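Local coordinates for periplasmic beta-glucosidase (Pseudomonas aeruginosa, PDB 6R5V), which is a periplasmic glycoside hydrolase of family 3 that probably releases terminal, non-reducing beta-D-glucosyl residues as glucose, at the interface of chains A and B. Sequence-based numbering; all coordinates share one arbitrary frame. Chains: chain A/B, Periplasmic beta-glucosidase.

The interface of chains A and B. Residues chain A 194-196, 199; chain B 194-196, 227.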
loop_
_atom_site.group_PDB
_atom_site.type_symbol
_atom_site.label_atom_id
_atom_site.label_comp_id
_atom_site.label_asym_id
_atom_site.label_seq_id
_atom_site.Cartn_x
_atom_site.Cartn_y
_atom_site.Cartn_z
ATOM N N ASP A 194 6.945 3.447 -5.852
ATOM C CA ASP A 194 6.946 2.589 -7.052
ATOM C C ASP A 194 5.579 2.725 -7.696
ATOM O O ASP A 194 4.573 2.448 -7.021
ATOM C CB ASP A 194 7.258 1.140 -6.656
ATOM C CG ASP A 194 7.441 0.282 -7.865
ATOM O OD1 ASP A 194 6.419 -0.253 -8.374
ATOM O OD2 ASP A 194 8.588 0.187 -8.307
ATOM N N MET A 195 5.530 3.164 -8.948
ATOM C CA MET A 195 4.201 3.311 -9.565
ATOM C C MET A 195 4.370 3.290 -11.082
ATOM O O MET A 195 5.465 3.533 -11.607
ATOM C CB MET A 195 3.471 4.564 -9.073
ATOM C CG MET A 195 4.036 5.847 -9.545
ATOM S SD MET A 195 3.015 7.307 -9.176
ATOM C CE MET A 195 3.011 7.237 -7.378
ATOM N N SER A 196 3.288 3.025 -11.776
ATOM C CA SER A 196 3.286 3.005 -13.252
ATOM C C SER A 196 3.421 4.424 -13.790
ATOM O O SER A 196 3.050 5.439 -13.112
ATOM C CB SER A 196 2.042 2.310 -13.780
ATOM O OG SER A 196 0.917 3.165 -13.649
ATOM N N ARG A 199 -0.165 6.253 -14.114
ATOM C CA ARG A 199 -0.593 6.796 -12.797
ATOM C C ARG A 199 0.229 8.058 -12.447
ATOM O O ARG A 199 -0.354 9.083 -12.006
ATOM C CB ARG A 199 -0.444 5.775 -11.681
ATOM C CG ARG A 199 -0.772 6.372 -10.325
ATOM C CD ARG A 199 -0.647 5.338 -9.240
ATOM N NE ARG A 199 -1.879 4.580 -9.223
ATOM C CZ ARG A 199 -2.268 3.762 -8.252
ATOM N NH1 ARG A 199 -1.479 3.487 -7.236
ATOM N NH2 ARG A 199 -3.412 3.127 -8.353
ATOM N N ASP B 194 -0.726 -1.647 -9.507
ATOM C CA ASP B 194 0.003 -0.555 -10.183
ATOM C C ASP B 194 1.459 -0.628 -9.742
ATOM O O ASP B 194 1.739 -0.592 -8.504
ATOM C CB ASP B 194 -0.643 0.785 -9.831
ATOM C CG ASP B 194 -0.002 1.911 -10.611
ATOM O OD1 ASP B 194 0.989 2.463 -10.089
ATOM O OD2 ASP B 194 -0.432 2.144 -11.756
ATOM N N MET B 195 2.363 -0.800 -10.685
ATOM C CA MET B 195 3.767 -0.969 -10.282
ATOM C C MET B 195 4.662 -0.635 -11.467
ATOM O O MET B 195 4.238 -0.678 -12.620
ATOM C CB MET B 195 4.004 -2.378 -9.712
ATOM C CG MET B 195 4.061 -3.465 -10.670
ATOM S SD MET B 195 4.626 -5.051 -9.984
ATOM C CE MET B 195 3.417 -5.342 -8.683
ATOM N N SER B 196 5.891 -0.288 -11.160
ATOM C CA SER B 196 6.912 0.025 -12.178
ATOM C C SER B 196 7.327 -1.246 -12.912
ATOM O O SER B 196 7.225 -2.421 -12.356
ATOM C CB SER B 196 8.087 0.676 -11.520
ATOM O OG SER B 196 8.914 -0.287 -10.893
ATOM N N ASN B 227 -1.474 -1.818 -14.241
ATOM C CA ASN B 227 -1.198 -0.431 -14.701
ATOM C C ASN B 227 -2.363 0.070 -15.565
ATOM O O ASN B 227 -2.118 0.658 -16.617
ATOM C CB ASN B 227 0.164 -0.438 -15.405
ATOM C CG ASN B 227 1.283 -0.777 -14.467
ATOM O OD1 ASN B 227 1.054 -0.942 -13.267
ATOM N ND2 ASN B 227 2.496 -0.798 -14.985
HETATM O O HOH W 1 3.950 -0.563 -6.925
HETATM O O HOH W 2 1.487 2.382 -7.350
#
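A:Asp194 and B:Ser196 meet across the two-fold axis of the deposited dimer, and B:Asp194 and A:Ser196 repeat the contact. The coordinates alone do not prove a dimer in solution. Each carboxylate takes the backbone N-H and the hydroxyl of the partner's Ser196, the residue just before helix 197-204. B:Ser196 N gives a nearly straight bond to A:Asp194 OD1 (2.8 Å, 173° at H). The hydroxyl B:Ser196 OG bonds the other oxygen, A:Asp194 OD2, at 2.6 Å. Both donors come to the syn sides, tilted from the carboxylate plane. In the twin, A:Ser196 OG lies 2.5 Å from B:Asp194 OD2. A:Arg199 N in turn bonds A:Ser196 OG weakly. Each serine OG sits between its backbone N and carbonyl carbon (chi1 75° in A:Ser196), which lets hydroxyl and amide grip one carboxylate together. Such a grip should fix its rotation, and the nearby N-terminal end of helix 197-204 may also favour its negative charge.

The A:Arg199 guanidinium stacks nearly parallel on the B:Asp194 carboxylate, with B:Asp194 CB over the centre of the guanidinium. The salt bridge is long, 3.7 Å from A:Arg199 NE to B:Asp194 OD1. A:Ser196 CB packs on the B:Asn227 amide. That amide bonds the backbone of B:Met195 twice: B:Met195 N gives to B:Asn227 OD1 at 2.9 Å, and B:Asn227 ND2 gives to B:Met195 O.

Waters 1 and 2 each link the A:Asp194 and B:Asp194 carbonyl oxygens, and each also reaches one OD1.

The site lies in the family 3 N-terminal domain, where the loop before helix 197-204 meets its two-fold mate.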